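PDB 4EGW: Cobalt/magnesium transport protein CorA from Methanocaldococcus jannaschii, which mediates the influx of magnesium ions across the cell membrane, opening when cytoplasmic magnesium is low and closing when it is high. Local coordinates for residues 50-55 with 123-128; 26-31 with 54-59; 219-224 with 241-246. One frame throughout, in Å; residues are numbered along the deposited sequence.

Contact 1: residues 50-55 with 123-128; sequences LIWIDC and LLTIHS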
loop_
_atom_site.group_PDB
_atom_site.type_symbol
_atom_site.label_atom_id
_atom_site.label_comp_id
_atom_site.label_asym_id
_atom_site.label_seq_id
_atom_site.Cartn_x
_atom_site.Cartn_y
_atom_site.Cartn_z
ATOM N N LEU A 50 -1.386 19.427 19.491
ATOM C CA LEU A 50 -0.823 19.858 18.221
ATOM C C LEU A 50 -1.887 20.447 17.305
ATOM O O LEU A 50 -3.077 20.378 17.597
ATOM C CB LEU A 50 -0.161 18.660 17.516
ATOM C CG LEU A 50 -0.699 17.253 17.834
ATOM C CD1 LEU A 50 -0.332 16.260 16.757
ATOM C CD2 LEU A 50 -0.192 16.745 19.178
ATOM N N ILE A 51 -1.444 20.974 16.169
ATOM C CA ILE A 51 -2.335 21.459 15.123
ATOM C C ILE A 51 -1.700 21.114 13.791
ATOM O O ILE A 51 -0.498 21.300 13.598
ATOM C CB ILE A 51 -2.551 22.986 15.180
ATOM C CG1 ILE A 51 -3.042 23.423 16.560
ATOM C CG2 ILE A 51 -3.524 23.440 14.095
ATOM C CD1 ILE A 51 -1.921 23.766 17.521
ATOM N N TRP A 52 -2.503 20.598 12.872
ATOM C CA TRP A 52 -2.005 20.305 11.540
ATOM C C TRP A 52 -2.629 21.264 10.543
ATOM O O TRP A 52 -3.830 21.198 10.273
ATOM C CB TRP A 52 -2.309 18.859 11.140
ATOM C CG TRP A 52 -1.819 18.525 9.764
ATOM C CD1 TRP A 52 -0.916 19.232 9.028
ATOM C CD2 TRP A 52 -2.212 17.409 8.954
ATOM N NE1 TRP A 52 -0.718 18.624 7.815
ATOM C CE2 TRP A 52 -1.500 17.501 7.743
ATOM C CE3 TRP A 52 -3.092 16.339 9.138
ATOM C CZ2 TRP A 52 -1.639 16.565 6.718
ATOM C CZ3 TRP A 52 -3.231 15.410 8.114
ATOM C CH2 TRP A 52 -2.506 15.531 6.920
ATOM N N ILE A 53 -1.810 22.160 10.005
ATOM C CA ILE A 53 -2.252 23.037 8.934
ATOM C C ILE A 53 -1.678 22.543 7.615
ATOM O O ILE A 53 -0.463 22.448 7.446
ATOM C CB ILE A 53 -1.823 24.498 9.164
ATOM C CG1 ILE A 53 -2.297 24.977 10.531
ATOM C CG2 ILE A 53 -2.369 25.408 8.062
ATOM C CD1 ILE A 53 -2.050 26.440 10.759
ATOM N N ASP A 54 -2.560 22.194 6.690
ATOM C CA ASP A 54 -2.130 21.856 5.345
ATOM C C ASP A 54 -2.520 22.990 4.429
ATOM O O ASP A 54 -3.689 23.373 4.347
ATOM C CB ASP A 54 -2.766 20.556 4.868
ATOM C CG ASP A 54 -2.366 20.208 3.452
ATOM O OD1 ASP A 54 -1.198 19.823 3.256
ATOM O OD2 ASP A 54 -3.217 20.314 2.541
ATOM N N CYS A 55 -1.529 23.545 3.755
ATOM C CA CYS A 55 -1.790 24.649 2.859
ATOM C C CYS A 55 -1.516 24.242 1.420
ATOM O O CYS A 55 -0.361 24.085 1.005
ATOM C CB CYS A 55 -0.928 25.843 3.240
ATOM S SG CYS A 55 -1.205 27.240 2.174
ATOM N N LEU A 123 2.482 21.297 13.132
ATOM C CA LEU A 123 2.963 20.651 11.914
ATOM C C LEU A 123 2.217 21.276 10.742
ATOM O O LEU A 123 1.017 21.054 10.575
ATOM C CB LEU A 123 2.661 19.150 11.971
ATOM C CG LEU A 123 3.219 18.137 10.958
ATOM C CD1 LEU A 123 2.846 18.453 9.511
ATOM C CD2 LEU A 123 4.715 17.974 11.090
ATOM N N LEU A 124 2.929 22.045 9.924
ATOM C CA LEU A 124 2.356 22.621 8.722
ATOM C C LEU A 124 2.894 21.880 7.512
ATOM O O LEU A 124 4.106 21.758 7.346
ATOM C CB LEU A 124 2.701 24.110 8.610
ATOM C CG LEU A 124 2.507 24.753 7.222
ATOM C CD1 LEU A 124 1.064 24.718 6.767
ATOM C CD2 LEU A 124 3.035 26.195 7.145
ATOM N N THR A 125 1.984 21.373 6.686
ATOM C CA THR A 125 2.340 20.749 5.418
ATOM C C THR A 125 1.951 21.695 4.318
ATOM O O THR A 125 0.776 21.998 4.140
ATOM C CB THR A 125 1.547 19.472 5.154
ATOM O OG1 THR A 125 0.143 19.771 5.194
ATOM C CG2 THR A 125 1.872 18.410 6.188
ATOM N N ILE A 126 2.937 22.157 3.568
ATOM C CA ILE A 126 2.667 23.120 2.523
ATOM C C ILE A 126 3.067 22.576 1.148
ATOM O O ILE A 126 4.201 22.117 0.941
ATOM C CB ILE A 126 3.359 24.461 2.830
ATOM C CG1 ILE A 126 2.961 25.514 1.800
ATOM C CG2 ILE A 126 4.872 24.290 2.915
ATOM C CD1 ILE A 126 2.324 26.731 2.427
ATOM N N HIS A 127 2.117 22.605 0.218
ATOM C CA HIS A 127 2.365 22.096 -1.117
ATOM C C HIS A 127 1.662 22.905 -2.189
ATOM O O HIS A 127 0.521 23.324 -2.010
ATOM C CB HIS A 127 1.976 20.618 -1.217
ATOM C CG HIS A 127 0.593 20.308 -0.736
ATOM N ND1 HIS A 127 -0.438 19.981 -1.594
ATOM C CD2 HIS A 127 0.074 20.240 0.513
ATOM C CE1 HIS A 127 -1.534 19.741 -0.896
ATOM N NE2 HIS A 127 -1.251 19.890 0.385
ATOM N N SER A 128 2.365 23.141 -3.292
ATOM C CA SER A 128 1.784 23.776 -4.466
ATOM C C SER A 128 0.991 22.812 -5.348
ATOM O O SER A 128 0.081 23.224 -6.070
ATOM C CB SER A 128 2.864 24.475 -5.284
ATOM O OG SER A 128 3.448 25.527 -4.533
#
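With CG trans to the backbone N (chi1 180°), Trp52 swings its indole along the sheet toward Thr125, and Asp54, rotated in the same way, carries its carboxylate toward that threonine and His127. Thr125 turns OG1 into the fork between its own N and carbonyl carbon (chi1 57°), where the hydroxyl lies between indole and carboxylate. Trp52 NE1 donates to Thr125 OG1 at 3.0 Å, the oxygen sitting at the ring edge but 20° out of its plane; Trp52 CD1 packs on Leu123 CD1 at 3.9 Å. Thr125 OG1 passes its hydrogen on to Asp54 OD1, a bond modelled very short. His127 NE2 reaches the syn lone pair of Asp54 OD2 at 2.9 Å, with only a weak second bond to OD1; its ND1 is hydrogen-bonded to Asp129 O, and two engaged ring nitrogens would be consistent with a charged imidazole. This polar chain runs along one face of a parallel strand pair inside the mixed sheet of the cytoplasmic domain, beneath helix 132-143, whose His138 ring meets Trp52. A leucine in place of Trp52 would probably leave Thr125 OG1 without its donor and open a gap beside Leu123 CD1. Backbone bonds alternate along the pair, from Leu123 N to Ile51 O through Cys55 N to Thr125 O. On the other face Ile126 CD1 packs on Cys55 CB at 3.5 Å.

Contact 2: residues 26-31 with 54-59; sequences VIAIAK and DCYDPK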
loop_
_atom_site.group_PDB
_atom_site.type_symbol
_atom_site.label_atom_id
_atom_site.label_comp_id
_atom_site.label_asym_id
_atom_site.label_seq_id
_atom_site.Cartn_x
_atom_site.Cartn_y
_atom_site.Cartn_z
ATOM N N VAL A 26 -5.676 27.080 -6.384
ATOM C CA VAL A 26 -6.724 26.412 -5.605
ATOM C C VAL A 26 -6.765 26.826 -4.115
ATOM O O VAL A 26 -7.833 26.897 -3.509
ATOM C CB VAL A 26 -6.692 24.856 -5.793
ATOM C CG1 VAL A 26 -7.584 24.416 -6.959
ATOM C CG2 VAL A 26 -5.283 24.391 -6.040
ATOM N N ILE A 27 -5.603 27.080 -3.526
ATOM C CA ILE A 27 -5.515 27.650 -2.176
ATOM C C ILE A 27 -6.491 27.096 -1.137
ATOM O O ILE A 27 -7.417 27.786 -0.712
ATOM C CB ILE A 27 -5.527 29.193 -2.177
ATOM C CG1 ILE A 27 -5.436 29.728 -0.742
ATOM C CG2 ILE A 27 -6.762 29.730 -2.873
ATOM C CD1 ILE A 27 -4.684 28.832 0.259
ATOM N N ALA A 28 -6.278 25.852 -0.726
ATOM C CA ALA A 28 -7.139 25.226 0.264
ATOM C C ALA A 28 -6.426 25.148 1.601
ATOM O O ALA A 28 -5.477 24.390 1.753
ATOM C CB ALA A 28 -7.556 23.829 -0.201
ATOM N N ILE A 29 -6.888 25.917 2.579
ATOM C CA ILE A 29 -6.310 25.829 3.909
ATOM C C ILE A 29 -7.119 24.845 4.737
ATOM O O ILE A 29 -8.288 25.086 5.044
ATOM C CB ILE A 29 -6.311 27.179 4.631
ATOM C CG1 ILE A 29 -5.622 28.245 3.779
ATOM C CG2 ILE A 29 -5.616 27.050 5.978
ATOM C CD1 ILE A 29 -4.122 28.087 3.712
ATOM N N ALA A 30 -6.498 23.722 5.075
ATOM C CA ALA A 30 -7.090 22.795 6.017
ATOM C C ALA A 30 -6.418 23.012 7.367
ATOM O O ALA A 30 -5.199 23.142 7.449
ATOM C CB ALA A 30 -6.923 21.366 5.546
ATOM N N LYS A 31 -7.228 23.067 8.419
ATOM C CA LYS A 31 -6.760 23.390 9.764
ATOM C C LYS A 31 -7.216 22.340 10.761
ATOM O O LYS A 31 -8.405 22.237 11.052
ATOM C CB LYS A 31 -7.353 24.735 10.169
ATOM C CG LYS A 31 -8.441 25.233 9.204
ATOM C CD LYS A 31 -9.786 24.504 9.363
ATOM C CE LYS A 31 -9.922 23.247 8.491
ATOM N NZ LYS A 31 -10.170 23.517 7.041
ATOM N N ASP A 54 -2.560 22.194 6.690
ATOM C CA ASP A 54 -2.130 21.856 5.345
ATOM C C ASP A 54 -2.520 22.990 4.429
ATOM O O ASP A 54 -3.689 23.373 4.347
ATOM C CB ASP A 54 -2.766 20.556 4.868
ATOM C CG ASP A 54 -2.366 20.208 3.452
ATOM O OD1 ASP A 54 -1.198 19.823 3.256
ATOM O OD2 ASP A 54 -3.217 20.314 2.541
ATOM N N CYS A 55 -1.529 23.545 3.755
ATOM C CA CYS A 55 -1.790 24.649 2.859
ATOM C C CYS A 55 -1.516 24.242 1.420
ATOM O O CYS A 55 -0.361 24.085 1.005
ATOM C CB CYS A 55 -0.928 25.843 3.240
ATOM S SG CYS A 55 -1.205 27.240 2.174
ATOM N N TYR A 56 -2.587 24.106 0.647
ATOM C CA TYR A 56 -2.452 23.657 -0.723
ATOM C C TYR A 56 -2.548 24.829 -1.691
ATOM O O TYR A 56 -3.622 25.401 -1.870
ATOM C CB TYR A 56 -3.543 22.626 -1.042
ATOM C CG TYR A 56 -3.606 22.242 -2.507
ATOM C CD1 TYR A 56 -2.479 22.334 -3.315
ATOM C CD2 TYR A 56 -4.793 21.802 -3.085
ATOM C CE1 TYR A 56 -2.525 21.998 -4.648
ATOM C CE2 TYR A 56 -4.845 21.456 -4.427
ATOM C CZ TYR A 56 -3.704 21.560 -5.205
ATOM O OH TYR A 56 -3.729 21.230 -6.546
ATOM N N ASP A 57 -1.420 25.179 -2.308
ATOM C CA ASP A 57 -1.408 26.078 -3.462
ATOM C C ASP A 57 -2.065 27.434 -3.194
ATOM O O ASP A 57 -2.981 27.831 -3.915
ATOM C CB ASP A 57 -2.114 25.377 -4.630
ATOM C CG ASP A 57 -1.869 26.049 -5.966
ATOM O OD1 ASP A 57 -0.726 26.505 -6.213
ATOM O OD2 ASP A 57 -2.826 26.105 -6.772
ATOM N N PRO A 58 -1.599 28.149 -2.159
ATOM C CA PRO A 58 -2.232 29.378 -1.656
ATOM C C PRO A 58 -2.070 30.635 -2.516
ATOM O O PRO A 58 -0.975 30.877 -3.012
ATOM C CB PRO A 58 -1.513 29.602 -0.324
ATOM C CG PRO A 58 -0.163 29.040 -0.548
ATOM C CD PRO A 58 -0.369 27.825 -1.415
ATOM N N LYS A 59 -3.125 31.443 -2.645
ATOM C CA LYS A 59 -2.986 32.778 -3.228
ATOM C C LYS A 59 -2.320 33.638 -2.161
ATOM O O LYS A 59 -2.693 33.579 -0.991
ATOM C CB LYS A 59 -4.335 33.357 -3.688
ATOM C CG LYS A 59 -5.486 33.224 -2.690
ATOM C CD LYS A 59 -6.766 33.887 -3.204
ATOM C CE LYS A 59 -7.827 32.861 -3.608
ATOM N NZ LYS A 59 -8.478 32.186 -2.442
#
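Ala28 pairs with Tyr56 and Ala30 with Asp54 as antiparallel hydrogen-bonded pairs: Ala28 N donates to Tyr56 O at 2.9 Å, Tyr56 N to Ala28 O at 3.1 Å, Ala30 N to Asp54 O at 2.9 Å, and Asp54 N to Ala30 O, also at 2.9 Å. Ile29 and Cys55 form the non-hydrogen-bonded pair between them. Where the ladder ends, Ile27 and Ala28 both face Tyr56 in a G1 beta bulge, with Ile27 at positive phi (42°). A further polar bond lies beyond it: Val26 N donates to Asp57 OD2 at 3.0 Å, meeting the oxygen from above the carboxylate plane.

Among apolar contacts, Val26 CG2 stands over one face of the Tyr56 ring, 3.7 Å from its centroid and offset toward the rim, a CH-pi contact. On the reverse side of the sheet Ile29 CD1 reaches Cys55 SG at 3.4 Å, near Leu66 of helix 60-70. Ile27 lies crosswise over Pro58 and the Lys59 side chain, whose NZ forms a salt bridge with Glu62.

Backbone bonds thus fasten strand 28-33 as an outermost strand of the chain's sheet, while the Asp54 carboxylate is engaged on the other neighbouring strand, so its pairing with Ala30 is left to the main chain.

Contact 3: residues 219-224 with 241-246; sequences VLVLLK and DLYYDT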
loop_
_atom_site.group_PDB
_atom_site.type_symbol
_atom_site.label_atom_id
_atom_site.label_comp_id
_atom_site.label_asym_id
_atom_site.label_seq_id
_atom_site.Cartn_x
_atom_site.Cartn_y
_atom_site.Cartn_z
ATOM N N VAL A 219 16.395 11.926 3.742
ATOM C CA VAL A 219 15.591 12.644 4.716
ATOM C C VAL A 219 15.236 11.696 5.859
ATOM O O VAL A 219 15.450 12.012 7.028
ATOM C CB VAL A 219 14.292 13.173 4.083
ATOM C CG1 VAL A 219 13.266 13.496 5.154
ATOM C CG2 VAL A 219 14.579 14.387 3.192
ATOM N N LEU A 220 14.738 10.514 5.507
ATOM C CA LEU A 220 14.363 9.506 6.494
ATOM C C LEU A 220 15.566 8.941 7.251
ATOM O O LEU A 220 15.461 8.614 8.435
ATOM C CB LEU A 220 13.575 8.375 5.838
ATOM C CG LEU A 220 12.202 8.778 5.316
ATOM C CD1 LEU A 220 11.595 7.679 4.463
ATOM C CD2 LEU A 220 11.298 9.130 6.481
ATOM N N VAL A 221 16.710 8.821 6.583
ATOM C CA VAL A 221 17.908 8.403 7.300
ATOM C C VAL A 221 18.264 9.433 8.375
ATOM O O VAL A 221 18.712 9.073 9.468
ATOM C CB VAL A 221 19.103 8.174 6.378
ATOM C CG1 VAL A 221 20.281 7.718 7.195
ATOM C CG2 VAL A 221 18.763 7.132 5.328
ATOM N N LEU A 222 18.054 10.712 8.061
ATOM C CA LEU A 222 18.260 11.791 9.027
ATOM C C LEU A 222 17.313 11.639 10.188
ATOM O O LEU A 222 17.729 11.550 11.333
ATOM C CB LEU A 222 18.041 13.158 8.381
ATOM C CG LEU A 222 19.226 13.700 7.569
ATOM C CD1 LEU A 222 18.822 14.898 6.715
ATOM C CD2 LEU A 222 20.419 14.041 8.473
ATOM N N LEU A 223 16.027 11.604 9.885
ATOM C CA LEU A 223 15.027 11.499 10.928
ATOM C C LEU A 223 15.175 10.182 11.671
ATOM O O LEU A 223 14.855 10.092 12.850
ATOM C CB LEU A 223 13.628 11.603 10.337
ATOM C CG LEU A 223 13.172 12.958 9.796
ATOM C CD1 LEU A 223 14.074 13.457 8.713
ATOM C CD2 LEU A 223 11.762 12.824 9.254
ATOM N N LYS A 224 15.670 9.161 10.979
ATOM C CA LYS A 224 15.771 7.834 11.575
ATOM C C LYS A 224 16.939 7.748 12.551
ATOM O O LYS A 224 17.038 6.797 13.329
ATOM C CB LYS A 224 15.931 6.751 10.498
ATOM C CG LYS A 224 17.380 6.382 10.193
ATOM C CD LYS A 224 17.479 5.076 9.397
ATOM C CE LYS A 224 18.918 4.731 9.058
ATOM N NZ LYS A 224 19.742 4.536 10.292
ATOM N N ASP A 241 11.490 1.864 9.787
ATOM C CA ASP A 241 10.573 1.081 8.981
ATOM C C ASP A 241 10.381 1.786 7.655
ATOM O O ASP A 241 10.560 1.207 6.582
ATOM C CB ASP A 241 9.227 0.981 9.691
ATOM C CG ASP A 241 9.303 0.177 10.970
ATOM O OD1 ASP A 241 10.436 -0.094 11.433
ATOM O OD2 ASP A 241 8.231 -0.188 11.511
ATOM N N LEU A 242 10.017 3.057 7.750
ATOM C CA LEU A 242 9.747 3.875 6.587
ATOM C C LEU A 242 10.990 3.933 5.694
ATOM O O LEU A 242 10.897 3.884 4.465
ATOM C CB LEU A 242 9.321 5.264 7.051
ATOM C CG LEU A 242 8.548 6.140 6.078
ATOM C CD1 LEU A 242 7.619 5.284 5.243
ATOM C CD2 LEU A 242 7.778 7.201 6.848
ATOM N N TYR A 243 12.156 4.028 6.320
ATOM C CA TYR A 243 13.412 3.959 5.599
ATOM C C TYR A 243 13.510 2.650 4.796
ATOM O O TYR A 243 13.876 2.660 3.609
ATOM C CB TYR A 243 14.565 4.092 6.596
ATOM C CG TYR A 243 15.949 3.763 6.070
ATOM C CD1 TYR A 243 16.460 4.391 4.942
ATOM C CD2 TYR A 243 16.762 2.853 6.735
ATOM C CE1 TYR A 243 17.737 4.095 4.473
ATOM C CE2 TYR A 243 18.035 2.554 6.274
ATOM C CZ TYR A 243 18.518 3.174 5.144
ATOM O OH TYR A 243 19.785 2.877 4.691
ATOM N N TYR A 244 13.165 1.535 5.444
ATOM C CA TYR A 244 13.244 0.201 4.834
ATOM C C TYR A 244 12.424 0.043 3.557
ATOM O O TYR A 244 12.897 -0.493 2.546
ATOM C CB TYR A 244 12.778 -0.853 5.834
ATOM C CG TYR A 244 13.777 -1.169 6.921
ATOM C CD1 TYR A 244 15.140 -0.942 6.737
ATOM C CD2 TYR A 244 13.361 -1.710 8.134
ATOM C CE1 TYR A 244 16.055 -1.241 7.738
ATOM C CE2 TYR A 244 14.267 -2.012 9.134
ATOM C CZ TYR A 244 15.611 -1.776 8.931
ATOM O OH TYR A 244 16.508 -2.078 9.933
ATOM N N ASP A 245 11.178 0.489 3.615
ATOM C CA ASP A 245 10.289 0.337 2.481
ATOM C C ASP A 245 10.699 1.271 1.363
ATOM O O ASP A 245 10.609 0.916 0.185
ATOM C CB ASP A 245 8.868 0.600 2.927
ATOM C CG ASP A 245 8.546 -0.129 4.205
ATOM O OD1 ASP A 245 9.152 -1.202 4.434
ATOM O OD2 ASP A 245 7.711 0.369 4.987
ATOM N N THR A 246 11.164 2.459 1.748
ATOM C CA THR A 246 11.728 3.412 0.801
ATOM C C THR A 246 12.819 2.739 -0.017
ATOM O O THR A 246 12.852 2.848 -1.245
ATOM C CB THR A 246 12.348 4.611 1.522
ATOM O OG1 THR A 246 11.385 5.187 2.409
ATOM C CG2 THR A 246 12.815 5.664 0.513
#
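Leu220 and Tyr243 bring their CA atoms nearest between residues 219-224 and 241-246, part of the antiparallel hairpin formed by helices 193-225 and 233-270 in the helical part of the CorA cytoplasmic domain. The local axes pass 9.2 Å apart and cross at -157°. No hydrogen bond joins residues 219-224 to 241-246, so the fit here rests on shape.

The bump from helix 193-225 is Leu220. With CG beside the backbone N (chi1 -67°), the side chain reaches across and sets CD1 into the notch bounded by Leu242, the backbone at Tyr243, and Thr246. Leu220 CD1 lies 3.8 Å from Leu242 CG, while Leu220 CD2 meets Leu242 CD2 at 4.0 Å, the two leucines crossing at about a right angle. Behind them, Leu220 also touches Tyr100 of strand 96-104, and Leu242 packs on Tyr159, Leu162 and Thr166 of helix 156-186, so this side of the seam is the inner one.

Helix 233-270 answers with Tyr243, whose flat ring leans alongside the ridge of Val221 and Lys224. Both approach from the same side of the ring plane, obliquely: Val221 CG2 comes to Tyr243 CE1 at 3.3 Å, and Lys224 CD to Tyr243 CD2 at 3.5 Å. Extended at chi2 and chi3, the lysine chain carries CD and CE along the ring, CE making an off-centre CH-pi contact 4.0 Å from the Tyr243 centroid; the bend at the last torsion turns only NZ. Tyr243 also touches Arg217, one turn before Leu220.

At the floor of the leucine notch, Thr246 turns its hydroxyl back onto its own helix: OG1 donates to Leu242 O in a bond modelled very short, at 2.5 Å, and this same OG1 lies 3.2 Å from Leu220 CD1.

Overall arrangement
Contacts 1 and 2 sit side by side in one mixed sheet, their centres 9 Å apart: strand 51-56 is common to both, pairing with 28-33 on one side and with 122-127 on the other, and the two contacts share Asp54 and Cys55. They also touch directly, with a probable hydrogen bond from Asp57 N to His127 O, 2.7 Å long. Contact 3 follows later in the chain, in helices 193-225 and 233-270; its centre lies about 21 Å from that of contact 1 and 27 Å from that of contact 2. The cytoplasmic domain thus joins a sheet to long helices, the last of which, as in other CorA proteins, leads toward the pore.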